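Putative general stress protein 26 (PDB 2QEA) is of unknown function but, as a member of the pyridoxamine 5'-phosphate oxidase-like family, is probably a flavin-binding oxidoreductase linked to the general stress response. Local coordinates at residues 75-89 and 115-129. Numbering follows the deposited sequence. Where two conformers were deposited one is given.
Sequences GLYADLDGTLERSTD and CLLKFTPASGEISIT
With CG turned away from the backbone N (chi1 180°), the ring of Phe119 reaches obliquely across to Gly82 of the neighbouring strand, where CZ lies 3.7 Å from Gly82 CA. Glycine suits this place, because a side chain here would run into both that ring and the carbonyl O of Thr120. Leu80 CB lies 4.2 Å from Phe119 CE2, while its CG, beside its own backbone N (chi1 -53°), carries CD2 to 4.1 Å from Gly124 CA, and the branched Leu84 rests CD1 against Phe119 CB. Cutting Phe119 back to an alanine would probably leave a gap beside Gly82 and take from Leu80 one of its apolar contacts. Farther along this apolar face, Leu76 and Ile128 lie side by side, Ala78 is small enough to sit against Ile126 CG1, and helix 2-13 packs on the group through Phe9 and Leu5.

The other face is more polar. Thr129 OG1 lies at the edge of the Tyr77 ring, in the ring plane, 3.6 Å from CE2, and a water joins that hydroxyl to Tyr77 OH, which also bonds to Asp72. Asp79 reaches Leu29 N of the second subunit, while Asp81 forms a salt bridge with Lys24.

Paired backbone bonds join the strands, the straightest from Ser127 N to Tyr77 O (2.7 Å, 176°). At Asp81 the ladder slips by one residue: its carbonyl O accepts from both Ala122 N (2.8 Å) and Ser123 N (3.2 Å). This is a classic beta bulge, set between two long antiparallel strands of the curled sheet, consistent with the split-barrel fold of FMN-binding proteins.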
loop_
_atom_site.group_PDB
_atom_site.type_symbol
_atom_site.label_atom_id
_atom_site.label_comp_id
_atom_site.label_asym_id
_atom_site.label_seq_id
_atom_site.Cartn_x
_atom_site.Cartn_y
_atom_site.Cartn_z
ATOM N N GLY A 75 3.347 9.274 -5.811
ATOM C CA GLY A 75 1.999 9.344 -6.375
ATOM C C GLY A 75 1.687 8.155 -7.271
ATOM O O GLY A 75 1.052 8.319 -8.314
ATOM N N LEU A 76 2.161 6.971 -6.866
ATOM C CA LEU A 76 1.952 5.715 -7.584
ATOM C C LEU A 76 1.125 4.809 -6.687
ATOM O O LEU A 76 1.548 4.483 -5.574
ATOM C CB LEU A 76 3.288 5.043 -7.914
ATOM C CG LEU A 76 3.249 3.716 -8.688
ATOM C CD1 LEU A 76 2.535 3.865 -10.028
ATOM C CD2 LEU A 76 4.656 3.190 -8.891
ATOM N N TYR A 77 -0.057 4.431 -7.173
ATOM C CA TYR A 77 -0.982 3.542 -6.465
ATOM C C TYR A 77 -1.339 2.448 -7.463
ATOM O O TYR A 77 -1.669 2.758 -8.611
ATOM C CB TYR A 77 -2.224 4.310 -6.002
ATOM C CG TYR A 77 -1.894 5.592 -5.265
ATOM C CD1 TYR A 77 -1.702 5.599 -3.879
ATOM C CD2 TYR A 77 -1.740 6.802 -5.961
ATOM C CE1 TYR A 77 -1.379 6.788 -3.196
ATOM C CE2 TYR A 77 -1.415 7.993 -5.290
ATOM C CZ TYR A 77 -1.236 7.979 -3.909
ATOM O OH TYR A 77 -0.921 9.146 -3.252
ATOM N N ALA A 78 -1.249 1.184 -7.046
ATOM C CA ALA A 78 -1.504 0.062 -7.954
ATOM C C ALA A 78 -1.814 -1.249 -7.248
ATOM O O ALA A 78 -1.127 -1.604 -6.298
ATOM C CB ALA A 78 -0.297 -0.137 -8.867
ATOM N N ASP A 79 -2.863 -1.935 -7.705
ATOM C CA ASP A 79 -3.225 -3.273 -7.244
ATOM C C ASP A 79 -2.918 -4.144 -8.462
ATOM O O ASP A 79 -3.622 -4.054 -9.469
ATOM C CB ASP A 79 -4.707 -3.347 -6.842
ATOM C CG ASP A 79 -5.125 -4.726 -6.319
ATOM O OD1 ASP A 79 -4.270 -5.621 -6.134
ATOM O OD2 ASP A 79 -6.335 -4.919 -6.079
ATOM N N LEU A 80 -1.872 -4.969 -8.360
ATOM C CA LEU A 80 -1.380 -5.790 -9.472
ATOM C C LEU A 80 -1.575 -7.290 -9.277
ATOM O O LEU A 80 -1.274 -7.804 -8.207
ATOM C CB LEU A 80 0.122 -5.560 -9.638
ATOM C CG LEU A 80 0.636 -4.126 -9.769
ATOM C CD1 LEU A 80 2.148 -4.149 -9.719
ATOM C CD2 LEU A 80 0.133 -3.474 -11.039
ATOM N N ASP A 81 -2.072 -7.969 -10.315
ATOM C CA ASP A 81 -2.157 -9.435 -10.364
ATOM C C ASP A 81 -0.949 -9.879 -11.184
ATOM O O ASP A 81 -0.577 -9.215 -12.159
ATOM C CB ASP A 81 -3.448 -9.930 -11.038
ATOM C CG ASP A 81 -4.688 -9.726 -10.179
ATOM O OD1 ASP A 81 -4.609 -9.835 -8.933
ATOM O OD2 ASP A 81 -5.765 -9.479 -10.756
ATOM N N GLY A 82 -0.348 -11.002 -10.797
ATOM C CA GLY A 82 0.832 -11.520 -11.484
ATOM C C GLY A 82 1.228 -12.927 -11.088
ATOM O O GLY A 82 0.384 -13.710 -10.657
ATOM N N THR A 83 2.518 -13.231 -11.249
ATOM C CA THR A 83 3.094 -14.541 -10.935
ATOM C C THR A 83 4.376 -14.352 -10.120
ATOM O O THR A 83 5.276 -13.635 -10.563
ATOM C CB THR A 83 3.440 -15.308 -12.230
ATOM O OG1 THR A 83 2.281 -15.384 -13.071
ATOM C CG2 THR A 83 3.939 -16.722 -11.923
ATOM N N LEU A 84 4.443 -14.985 -8.944
ATOM C CA LEU A 84 5.628 -14.955 -8.071
ATOM C C LEU A 84 6.363 -16.290 -8.227
ATOM O O LEU A 84 5.726 -17.344 -8.311
ATOM C CB LEU A 84 5.228 -14.738 -6.608
ATOM C CG LEU A 84 6.345 -14.482 -5.588
ATOM C CD1 LEU A 84 7.070 -13.174 -5.883
ATOM C CD2 LEU A 84 5.779 -14.457 -4.175
ATOM N N GLU A 85 7.696 -16.236 -8.254
ATOM C CA GLU A 85 8.534 -17.432 -8.411
ATOM C C GLU A 85 9.964 -17.245 -7.911
ATOM O O GLU A 85 10.415 -16.112 -7.723
ATOM C CB GLU A 85 8.590 -17.839 -9.893
ATOM C CG GLU A 85 9.156 -16.766 -10.837
ATOM C CD GLU A 85 9.145 -17.185 -12.296
ATOM O OE1 GLU A 85 9.641 -18.289 -12.612
ATOM O OE2 GLU A 85 8.671 -16.391 -13.136
ATOM N N ARG A 86 10.651 -18.375 -7.713
ATOM C CA ARG A 86 12.062 -18.429 -7.319
ATOM C C ARG A 86 12.889 -18.009 -8.543
ATOM O O ARG A 86 12.500 -18.327 -9.672
ATOM C CB ARG A 86 12.447 -19.881 -6.960
ATOM C CG ARG A 86 13.577 -20.070 -5.949
ATOM C CD ARG A 86 13.049 -20.037 -4.515
ATOM N NE ARG A 86 13.959 -20.683 -3.565
ATOM C CZ ARG A 86 13.684 -20.951 -2.281
ATOM N NH1 ARG A 86 12.511 -20.618 -1.730
ATOM N NH2 ARG A 86 14.598 -21.563 -1.530
ATOM N N SER A 87 14.027 -17.356 -8.321
ATOM C CA SER A 87 14.941 -16.985 -9.401
ATOM C C SER A 87 16.365 -17.341 -8.984
ATOM O O SER A 87 16.785 -16.994 -7.877
ATOM C CB SER A 87 14.848 -15.500 -9.729
ATOM O OG SER A 87 15.658 -15.198 -10.852
ATOM N N THR A 88 17.077 -18.046 -9.868
ATOM C CA THR A 88 18.489 -18.408 -9.679
ATOM C C THR A 88 19.368 -17.551 -10.620
ATOM O O THR A 88 20.439 -17.989 -11.049
ATOM C CB THR A 88 18.705 -19.922 -9.938
ATOM O OG1 THR A 88 18.380 -20.230 -11.300
ATOM C CG2 THR A 88 17.836 -20.761 -9.005
ATOM N N ASP A 89 18.917 -16.324 -10.904
ATOM C CA ASP A 89 19.592 -15.395 -11.807
ATOM C C ASP A 89 20.606 -14.608 -10.972
ATOM O O ASP A 89 20.230 -13.700 -10.222
ATOM C CB ASP A 89 18.547 -14.473 -12.478
ATOM C CG ASP A 89 19.136 -13.543 -13.550
ATOM O OD1 ASP A 89 20.321 -13.671 -13.932
ATOM O OD2 ASP A 89 18.379 -12.670 -14.028
ATOM N N CYS A 115 17.194 -15.801 -0.808
ATOM C CA CYS A 115 16.225 -16.265 -1.803
ATOM C C CYS A 115 15.715 -15.087 -2.644
ATOM O O CYS A 115 15.048 -14.196 -2.110
ATOM C CB CYS A 115 15.056 -16.942 -1.081
ATOM S SG CYS A 115 13.683 -17.431 -2.123
ATOM N N LEU A 116 16.037 -15.086 -3.940
ATOM C CA LEU A 116 15.598 -14.039 -4.874
ATOM C C LEU A 116 14.229 -14.427 -5.439
ATOM O O LEU A 116 14.088 -15.511 -6.014
ATOM C CB LEU A 116 16.611 -13.870 -6.017
ATOM C CG LEU A 116 16.374 -12.793 -7.087
ATOM C CD1 LEU A 116 16.337 -11.395 -6.482
ATOM C CD2 LEU A 116 17.450 -12.868 -8.162
ATOM N N LEU A 117 13.235 -13.550 -5.254
ATOM C CA LEU A 117 11.874 -13.738 -5.774
ATOM C C LEU A 117 11.627 -12.767 -6.937
ATOM O O LEU A 117 12.059 -11.612 -6.879
ATOM C CB LEU A 117 10.826 -13.521 -4.679
ATOM C CG LEU A 117 10.818 -14.470 -3.475
ATOM C CD1 LEU A 117 9.708 -14.069 -2.520
ATOM C CD2 LEU A 117 10.653 -15.931 -3.891
ATOM N N LYS A 118 10.937 -13.252 -7.975
ATOM C CA LYS A 118 10.618 -12.486 -9.186
ATOM C C LYS A 118 9.097 -12.435 -9.355
ATOM O O LYS A 118 8.458 -13.484 -9.499
ATOM C CB LYS A 118 11.259 -13.161 -10.407
ATOM C CG LYS A 118 11.065 -12.440 -11.751
ATOM C CD LYS A 118 11.667 -13.240 -12.905
ATOM C CE LYS A 118 11.505 -12.512 -14.236
ATOM N NZ LYS A 118 12.111 -13.254 -15.374
ATOM N N PHE A 119 8.536 -11.222 -9.328
ATOM C CA PHE A 119 7.104 -10.989 -9.529
ATOM C C PHE A 119 6.916 -10.368 -10.912
ATOM O O PHE A 119 7.397 -9.259 -11.156
ATOM C CB PHE A 119 6.535 -10.058 -8.452
ATOM C CG PHE A 119 5.065 -9.776 -8.614
ATOM C CD1 PHE A 119 4.115 -10.664 -8.108
ATOM C CD2 PHE A 119 4.624 -8.631 -9.295
ATOM C CE1 PHE A 119 2.744 -10.414 -8.271
ATOM C CE2 PHE A 119 3.257 -8.371 -9.464
ATOM C CZ PHE A 119 2.313 -9.263 -8.949
ATOM N N THR A 120 6.226 -11.084 -11.801
ATOM C CA THR A 120 5.929 -10.607 -13.153
ATOM C C THR A 120 4.473 -10.130 -13.143
ATOM O O THR A 120 3.578 -10.958 -12.965
ATOM C CB THR A 120 6.100 -11.730 -14.210
ATOM O OG1 THR A 120 7.448 -12.217 -14.186
ATOM C CG2 THR A 120 5.781 -11.212 -15.610
ATOM N N PRO A 121 4.226 -8.801 -13.276
ATOM C CA PRO A 121 2.834 -8.346 -13.339
ATOM C C PRO A 121 2.135 -8.765 -14.641
ATOM O O PRO A 121 2.746 -8.715 -15.716
ATOM C CB PRO A 121 2.955 -6.814 -13.263
ATOM C CG PRO A 121 4.311 -6.551 -12.751
ATOM C CD PRO A 121 5.142 -7.645 -13.321
ATOM N N ALA A 122 0.882 -9.200 -14.511
ATOM C CA ALA A 122 0.026 -9.597 -15.631
ATOM C C ALA A 122 -0.905 -8.440 -15.975
ATOM O O ALA A 122 -1.034 -8.064 -17.142
ATOM C CB ALA A 122 -0.782 -10.823 -15.261
ATOM N N SER A 123 -1.566 -7.903 -14.948
ATOM C CA SER A 123 -2.476 -6.758 -15.080
ATOM C C SER A 123 -2.692 -6.053 -13.742
ATOM O O SER A 123 -2.246 -6.539 -12.701
ATOM C CB SER A 123 -3.818 -7.222 -15.641
ATOM O OG SER A 123 -4.378 -8.235 -14.823
ATOM N N GLY A 124 -3.368 -4.910 -13.779
ATOM C CA GLY A 124 -3.665 -4.159 -12.558
ATOM C C GLY A 124 -4.316 -2.808 -12.770
ATOM O O GLY A 124 -4.215 -2.241 -13.860
ATOM N N GLU A 125 -4.993 -2.312 -11.729
ATOM C CA GLU A 125 -5.628 -0.995 -11.759
ATOM C C GLU A 125 -4.616 -0.045 -11.132
ATOM O O GLU A 125 -4.320 -0.164 -9.941
ATOM C CB GLU A 125 -6.968 -0.983 -11.021
ATOM C CG GLU A 125 -7.772 0.301 -11.281
ATOM C CD GLU A 125 -9.223 0.260 -10.803
ATOM O OE1 GLU A 125 -9.731 -0.816 -10.411
ATOM O OE2 GLU A 125 -9.874 1.329 -10.841
ATOM N N ILE A 126 -4.091 0.875 -11.949
ATOM C CA ILE A 126 -3.025 1.809 -11.576
ATOM C C ILE A 126 -3.505 3.262 -11.585
ATOM O O ILE A 126 -4.225 3.659 -12.497
ATOM C CB ILE A 126 -1.845 1.703 -12.604
ATOM C CG1 ILE A 126 -1.267 0.278 -12.650
ATOM C CG2 ILE A 126 -0.725 2.709 -12.291
ATOM C CD1 ILE A 126 -0.245 0.070 -13.755
ATOM N N SER A 127 -3.099 4.033 -10.570
ATOM C CA SER A 127 -3.352 5.480 -10.488
ATOM C C SER A 127 -2.000 6.202 -10.418
ATOM O O SER A 127 -1.115 5.800 -9.656
ATOM C CB SER A 127 -4.198 5.858 -9.278
ATOM O OG SER A 127 -5.500 5.322 -9.377
ATOM N N ILE A 128 -1.858 7.241 -11.241
ATOM C CA ILE A 128 -0.666 8.083 -11.334
ATOM C C ILE A 128 -1.138 9.493 -10.974
ATOM O O ILE A 128 -2.036 10.003 -11.641
ATOM C CB ILE A 128 -0.106 8.050 -12.786
ATOM C CG1 ILE A 128 0.324 6.632 -13.194
ATOM C CG2 ILE A 128 1.065 8.993 -12.967
ATOM C CD1 ILE A 128 1.454 6.045 -12.373
ATOM N N THR A 129 -0.570 10.098 -9.923
ATOM C CA THR A 129 -0.949 11.462 -9.476
ATOM C C THR A 129 0.255 12.379 -9.276
ATOM O O THR A 129 1.387 11.921 -9.158
ATOM C CB THR A 129 -1.748 11.448 -8.143
ATOM O OG1 THR A 129 -0.886 11.102 -7.051
ATOM C CG2 THR A 129 -2.928 10.479 -8.210
HETATM O O HOH W 1 -0.914 11.624 -4.283
HETATM O O HOH W 2 7.531 -13.940 -12.120
#